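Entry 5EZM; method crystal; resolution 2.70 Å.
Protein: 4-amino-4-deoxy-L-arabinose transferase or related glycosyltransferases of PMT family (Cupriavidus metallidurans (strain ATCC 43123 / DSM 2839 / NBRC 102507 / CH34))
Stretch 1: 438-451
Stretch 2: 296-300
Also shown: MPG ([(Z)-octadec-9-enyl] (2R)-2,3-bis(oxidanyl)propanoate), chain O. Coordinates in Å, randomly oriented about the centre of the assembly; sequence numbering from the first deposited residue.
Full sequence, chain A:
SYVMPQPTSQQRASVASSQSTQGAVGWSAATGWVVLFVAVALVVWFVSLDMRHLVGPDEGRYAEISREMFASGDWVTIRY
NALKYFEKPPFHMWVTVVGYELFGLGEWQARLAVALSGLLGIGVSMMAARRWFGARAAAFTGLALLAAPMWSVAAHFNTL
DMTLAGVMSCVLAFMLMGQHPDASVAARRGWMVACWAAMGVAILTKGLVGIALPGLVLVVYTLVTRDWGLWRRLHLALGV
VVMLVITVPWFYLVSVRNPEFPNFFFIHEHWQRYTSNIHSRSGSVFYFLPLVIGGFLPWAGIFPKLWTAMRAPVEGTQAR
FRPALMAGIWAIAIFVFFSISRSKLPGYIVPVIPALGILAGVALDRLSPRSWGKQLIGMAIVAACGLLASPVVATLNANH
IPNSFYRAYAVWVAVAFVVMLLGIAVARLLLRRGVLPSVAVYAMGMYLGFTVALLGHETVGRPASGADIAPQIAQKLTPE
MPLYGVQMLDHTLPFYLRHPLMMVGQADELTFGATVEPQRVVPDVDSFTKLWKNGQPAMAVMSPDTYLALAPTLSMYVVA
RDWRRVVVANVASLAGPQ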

ATOM      1  N   SER A 438       5.106  25.604 -14.407  1.00 74.53           N
ATOM      2  CA  SER A 438       5.802  25.682 -13.126  1.00 75.17           C
ATOM      3  C   SER A 438       5.327  24.588 -12.176  1.00 76.97           C
ATOM      4  O   SER A 438       6.139  23.911 -11.531  1.00 76.92           O
ATOM      5  CB  SER A 438       5.595  27.067 -12.509  1.00 74.93           C
ATOM      6  OG  SER A 438       6.374  27.238 -11.340  1.00 73.79           O
ATOM      7  N   VAL A 439       4.010  24.390 -12.087  1.00 77.85           N
ATOM      8  CA  VAL A 439       3.462  23.358 -11.212  1.00 74.81           C
ATOM      9  C   VAL A 439       3.866  21.973 -11.702  1.00 74.22           C
ATOM     10  O   VAL A 439       4.111  21.066 -10.900  1.00 75.23           O
ATOM     11  CB  VAL A 439       1.931  23.503 -11.104  1.00 73.26           C
ATOM     12  CG1 VAL A 439       1.344  22.396 -10.251  1.00 71.52           C
ATOM     13  CG2 VAL A 439       1.567  24.848 -10.512  1.00 74.52           C
ATOM     14  N   ALA A 440       3.950  21.786 -13.022  1.00 72.75           N
ATOM     15  CA  ALA A 440       4.345  20.488 -13.566  1.00 72.33           C
ATOM     16  C   ALA A 440       5.786  20.150 -13.199  1.00 73.01           C
ATOM     17  O   ALA A 440       6.076  19.043 -12.726  1.00 72.82           O
ATOM     18  CB  ALA A 440       4.161  20.477 -15.084  1.00 72.87           C
ATOM     19  N   VAL A 441       6.704  21.096 -13.411  1.00 72.86           N
ATOM     20  CA  VAL A 441       8.104  20.870 -13.064  1.00 68.80           C
ATOM     21  C   VAL A 441       8.261  20.675 -11.560  1.00 66.43           C
ATOM     22  O   VAL A 441       9.011  19.802 -11.105  1.00 64.23           O
ATOM     23  CB  VAL A 441       8.967  22.036 -13.578  1.00 69.25           C
ATOM     24  CG1 VAL A 441      10.398  21.868 -13.129  1.00 68.02           C
ATOM     25  CG2 VAL A 441       8.887  22.123 -15.095  1.00 70.97           C
ATOM     26  N   TYR A 442       7.552  21.482 -10.769  1.00 65.97           N
ATOM     27  CA  TYR A 442       7.610  21.363  -9.314  1.00 62.46           C
ATOM     28  C   TYR A 442       7.137  19.987  -8.853  1.00 64.71           C
ATOM     29  O   TYR A 442       7.797  19.328  -8.039  1.00 63.85           O
ATOM     30  CB  TYR A 442       6.772  22.482  -8.695  1.00 58.91           C
ATOM     31  CG  TYR A 442       6.342  22.293  -7.259  1.00 57.99           C
ATOM     32  CD1 TYR A 442       7.116  22.773  -6.215  1.00 59.13           C
ATOM     33  CD2 TYR A 442       5.137  21.671  -6.950  1.00 58.52           C
ATOM     34  CE1 TYR A 442       6.716  22.623  -4.901  1.00 60.18           C
ATOM     35  CE2 TYR A 442       4.728  21.515  -5.642  1.00 58.82           C
ATOM     36  CZ  TYR A 442       5.522  21.992  -4.622  1.00 61.09           C
ATOM     37  OH  TYR A 442       5.121  21.839  -3.316  1.00 62.41           O
ATOM     38  N   ALA A 443       5.997  19.529  -9.376  1.00 65.67           N
ATOM     39  CA  ALA A 443       5.478  18.217  -9.006  1.00 63.03           C
ATOM     40  C   ALA A 443       6.421  17.103  -9.441  1.00 61.92           C
ATOM     41  O   ALA A 443       6.584  16.109  -8.724  1.00 61.63           O
ATOM     42  CB  ALA A 443       4.092  18.008  -9.614  1.00 64.08           C
ATOM     43  N   MET A 444       7.041  17.242 -10.617  1.00 61.18           N
ATOM     44  CA  MET A 444       8.027  16.253 -11.044  1.00 59.75           C
ATOM     45  C   MET A 444       9.216  16.216 -10.090  1.00 59.50           C
ATOM     46  O   MET A 444       9.705  15.134  -9.731  1.00 56.80           O
ATOM     47  CB  MET A 444       8.490  16.552 -12.469  1.00 60.89           C
ATOM     48  CG  MET A 444       9.655  15.698 -12.937  1.00 63.06           C
ATOM     49  SD  MET A 444       9.252  13.944 -13.055  1.00 64.60           S
ATOM     50  CE  MET A 444       8.157  13.925 -14.472  1.00 64.65           C
ATOM     51  N   GLY A 445       9.688  17.387  -9.659  1.00 60.00           N
ATOM     52  CA  GLY A 445      10.774  17.423  -8.695  1.00 62.15           C
ATOM     53  C   GLY A 445      10.402  16.770  -7.380  1.00 64.25           C
ATOM     54  O   GLY A 445      11.190  16.014  -6.807  1.00 63.55           O
ATOM     55  N   MET A 446       9.192  17.046  -6.886  1.00 66.75           N
ATOM     56  CA  MET A 446       8.731  16.419  -5.651  1.00 63.94           C
ATOM     57  C   MET A 446       8.652  14.908  -5.802  1.00 62.50           C
ATOM     58  O   MET A 446       9.117  14.160  -4.935  1.00 60.75           O
ATOM     59  CB  MET A 446       7.370  16.988  -5.250  1.00 65.09           C
ATOM     60  CG  MET A 446       7.433  18.406  -4.743  1.00 70.23           C
ATOM     61  SD  MET A 446       8.417  18.492  -3.242  1.00 75.20           S
ATOM     62  CE  MET A 446       9.207  20.076  -3.467  1.00 78.01           C
ATOM     63  N   TYR A 447       8.066  14.439  -6.907  1.00 63.16           N
ATOM     64  CA  TYR A 447       7.899  13.006  -7.114  1.00 62.02           C
ATOM     65  C   TYR A 447       9.247  12.300  -7.175  1.00 60.44           C
ATOM     66  O   TYR A 447       9.447  11.262  -6.532  1.00 59.15           O
ATOM     67  CB  TYR A 447       7.098  12.756  -8.390  1.00 64.10           C
ATOM     68  CG  TYR A 447       7.168  11.331  -8.886  1.00 63.19           C
ATOM     69  CD1 TYR A 447       6.598  10.295  -8.160  1.00 63.50           C
ATOM     70  CD2 TYR A 447       7.799  11.023 -10.082  1.00 63.13           C
ATOM     71  CE1 TYR A 447       6.658   8.995  -8.609  1.00 64.13           C
ATOM     72  CE2 TYR A 447       7.860   9.726 -10.542  1.00 64.01           C
ATOM     73  CZ  TYR A 447       7.288   8.717  -9.801  1.00 66.08           C
ATOM     74  OH  TYR A 447       7.350   7.420 -10.252  1.00 70.48           O
ATOM     75  N   LEU A 448      10.190  12.853  -7.942  1.00 59.44           N
ATOM     76  CA  LEU A 448      11.529  12.275  -7.972  1.00 57.36           C
ATOM     77  C   LEU A 448      12.172  12.317  -6.592  1.00 59.45           C
ATOM     78  O   LEU A 448      12.888  11.388  -6.203  1.00 60.34           O
ATOM     79  CB  LEU A 448      12.397  13.003  -8.998  1.00 57.37           C
ATOM     80  CG  LEU A 448      11.968  12.896 -10.465  1.00 57.38           C
ATOM     81  CD1 LEU A 448      12.929  13.654 -11.368  1.00 58.33           C
ATOM     82  CD2 LEU A 448      11.852  11.444 -10.897  1.00 54.83           C
ATOM     83  N   GLY A 449      11.915  13.381  -5.832  1.00 61.38           N
ATOM     84  CA  GLY A 449      12.457  13.516  -4.495  1.00 62.09           C
ATOM     85  C   GLY A 449      11.999  12.422  -3.556  1.00 63.33           C
ATOM     86  O   GLY A 449      12.819  11.694  -2.987  1.00 65.43           O
ATOM     87  N   PHE A 450      10.682  12.288  -3.393  1.00 61.40           N
ATOM     88  CA  PHE A 450      10.164  11.247  -2.516  1.00 61.77           C
ATOM     89  C   PHE A 450      10.479   9.857  -3.049  1.00 63.42           C
ATOM     90  O   PHE A 450      10.614   8.911  -2.263  1.00 62.60           O
ATOM     91  CB  PHE A 450       8.662  11.431  -2.316  1.00 60.79           C
ATOM     92  CG  PHE A 450       8.315  12.614  -1.460  1.00 62.22           C
ATOM     93  CD1 PHE A 450       8.477  12.559  -0.085  1.00 61.48           C
ATOM     94  CD2 PHE A 450       7.843  13.784  -2.028  1.00 63.88           C
ATOM     95  CE1 PHE A 450       8.168  13.645   0.708  1.00 61.28           C
ATOM     96  CE2 PHE A 450       7.533  14.873  -1.237  1.00 64.76           C
ATOM     97  CZ  PHE A 450       7.696  14.801   0.133  1.00 63.43           C
ATOM     98  N   THR A 451      10.610   9.711  -4.370  1.00 64.18           N
ATOM     99  CA  THR A 451      11.066   8.439  -4.919  1.00 63.55           C
ATOM    100  C   THR A 451      12.470   8.117  -4.426  1.00 61.91           C
ATOM    101  O   THR A 451      12.749   6.989  -4.004  1.00 63.00           O
ATOM    102  CB  THR A 451      11.019   8.466  -6.447  1.00 65.55           C
ATOM    103  OG1 THR A 451       9.655   8.524  -6.885  1.00 66.56           O
ATOM    104  CG2 THR A 451      11.674   7.216  -7.020  1.00 65.69           C
TER
HETATM  105  C2  MPG O 614      -2.215  23.436   6.704  1.00 86.01           C
HETATM  106  C3  MPG O 614      -1.451  24.756   6.683  1.00 85.77           C
HETATM  107  C4  MPG O 614      -1.784  25.592   5.456  1.00 85.16           C
HETATM  108  C5  MPG O 614      -1.108  26.973   5.461  1.00 84.18           C
HETATM  109  C6  MPG O 614      -1.731  27.930   4.431  1.00 83.92           C
HETATM  110  C7  MPG O 614      -1.307  29.393   4.664  1.00 84.96           C
HETATM  111  C8  MPG O 614      -2.252  30.405   3.972  1.00 84.98           C
HETATM  112  C1  MPG O 614      -1.987  22.636   7.988  1.00 85.34           C
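Stretch 2, residues 296-300: FLPWA

What shape does the short stretch 296-300 take beside the helix of 438-451? Phe296 is in a loop or turn conformation and stays out of reach of the helix, yet its backbone helps form the turn: Trp299 N donates to Phe296 O at 3.1 Å. From Leu297 the chain is a 3-10 segment, with Ala300 N hydrogen-bonded to Leu297 O at 2.9 Å. The backbones come nearest at Pro298 and Met446, whose CA atoms are 7.2 Å apart. As stretch 2 advances from Leu297 to Trp299, its partners step back along the helix from Phe450 to Val439.

Where does Leu297 touch? Its CA-to-CB bond points toward the helix and it meets Phe450 alone, its CD2 lying 4.4 Å from Phe450 CZ, at the edge of that ring.

Why is Pro298 the centre of the contact? Its CA-to-CB bond points toward the helix, and it has more of its surface covered by stretch 1 than any other residue of its stretch. Its ring reaches three side chains, with Pro298 CD 4.3 Å from Phe450 CE2 and Pro298 CB 3.8 Å from Met446 CG and 3.9 Å from Tyr442 CZ. Its carbonyl oxygen accepts the hydrogen bond from the Tyr442 hydroxyl: Tyr442 OH to Pro298 O is a short 2.5 Å. This is the one hydrogen bond between the stretches.

How does Trp299 extend the packing? Its CA-to-CB bond points sideways, but the end of the indole comes nearer to the helix. The edge of Tyr442 approaches the indole's face in an offset edge-to-face pair, planes at 61°, with Tyr442 CE2 3.7 Å from Trp299 CZ3. The same six-membered ring also meets Val439 and Ala443: Trp299 CH2 lies 3.9 Å from Val439 CG1 and Trp299 CZ2 4.3 Å from Ala443 CB. Ala300 leaves the helix untouched; its O is 3.3 Å from C4 of the lipid MPG.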

ATOM      1  N   PHE A 296       0.393  14.636   1.954  1.00 63.78           N
ATOM      2  CA  PHE A 296       0.002  15.614   0.949  1.00 64.10           C
ATOM      3  C   PHE A 296       0.878  16.859   1.056  1.00 67.25           C
ATOM      4  O   PHE A 296       0.421  17.978   0.813  1.00 69.96           O
ATOM      5  CB  PHE A 296      -1.476  15.972   1.101  1.00 62.37           C
ATOM      6  CG  PHE A 296      -2.168  16.273  -0.196  1.00 61.41           C
ATOM      7  CD1 PHE A 296      -2.301  15.294  -1.168  1.00 57.76           C
ATOM      8  CD2 PHE A 296      -2.708  17.527  -0.436  1.00 62.10           C
ATOM      9  CE1 PHE A 296      -2.945  15.563  -2.363  1.00 56.69           C
ATOM     10  CE2 PHE A 296      -3.357  17.800  -1.626  1.00 61.29           C
ATOM     11  CZ  PHE A 296      -3.474  16.816  -2.592  1.00 59.25           C
ATOM     12  N   LEU A 297       2.149  16.660   1.416  1.00 65.32           N
ATOM     13  CA  LEU A 297       2.996  17.770   1.848  1.00 65.67           C
ATOM     14  C   LEU A 297       3.223  18.827   0.773  1.00 63.12           C
ATOM     15  O   LEU A 297       3.064  20.022   1.079  1.00 64.08           O
ATOM     16  CB  LEU A 297       4.325  17.220   2.379  1.00 68.20           C
ATOM     17  CG  LEU A 297       5.285  18.233   3.006  1.00 70.73           C
ATOM     18  CD1 LEU A 297       4.642  18.921   4.199  1.00 70.80           C
ATOM     19  CD2 LEU A 297       6.570  17.545   3.415  1.00 72.06           C
ATOM     20  N   PRO A 298       3.590  18.493  -0.471  1.00 61.55           N
ATOM     21  CA  PRO A 298       3.826  19.552  -1.467  1.00 62.05           C
ATOM     22  C   PRO A 298       2.616  20.437  -1.739  1.00 62.29           C
ATOM     23  O   PRO A 298       2.773  21.474  -2.396  1.00 62.28           O
ATOM     24  CB  PRO A 298       4.243  18.772  -2.726  1.00 61.72           C
ATOM     25  CG  PRO A 298       3.794  17.376  -2.493  1.00 59.98           C
ATOM     26  CD  PRO A 298       3.915  17.165  -1.023  1.00 60.90           C
ATOM     27  N   TRP A 299       1.429  20.076  -1.252  1.00 61.73           N
ATOM     28  CA  TRP A 299       0.239  20.900  -1.419  1.00 62.37           C
ATOM     29  C   TRP A 299      -0.306  21.412  -0.092  1.00 61.77           C
ATOM     30  O   TRP A 299      -1.396  22.000  -0.066  1.00 63.79           O
ATOM     31  CB  TRP A 299      -0.847  20.120  -2.169  1.00 64.57           C
ATOM     32  CG  TRP A 299      -0.326  19.339  -3.346  1.00 67.00           C
ATOM     33  CD1 TRP A 299      -0.311  17.980  -3.487  1.00 65.22           C
ATOM     34  CD2 TRP A 299       0.264  19.871  -4.540  1.00 68.88           C
ATOM     35  NE1 TRP A 299       0.244  17.634  -4.694  1.00 64.35           N
ATOM     36  CE2 TRP A 299       0.606  18.775  -5.360  1.00 67.26           C
ATOM     37  CE3 TRP A 299       0.531  21.166  -4.998  1.00 71.09           C
ATOM     38  CZ2 TRP A 299       1.207  18.936  -6.610  1.00 68.24           C
ATOM     39  CZ3 TRP A 299       1.126  21.322  -6.238  1.00 72.05           C
ATOM     40  CH2 TRP A 299       1.456  20.213  -7.030  1.00 70.84           C
ATOM     41  N   ALA A 300       0.426  21.213   1.010  1.00 59.50           N
ATOM     42  CA  ALA A 300      -0.068  21.642   2.315  1.00 61.46           C
ATOM     43  C   ALA A 300      -0.388  23.133   2.327  1.00 62.85           C
ATOM     44  O   ALA A 300      -1.382  23.558   2.929  1.00 63.17           O
ATOM     45  CB  ALA A 300       0.952  21.302   3.401  1.00 61.41           C
TER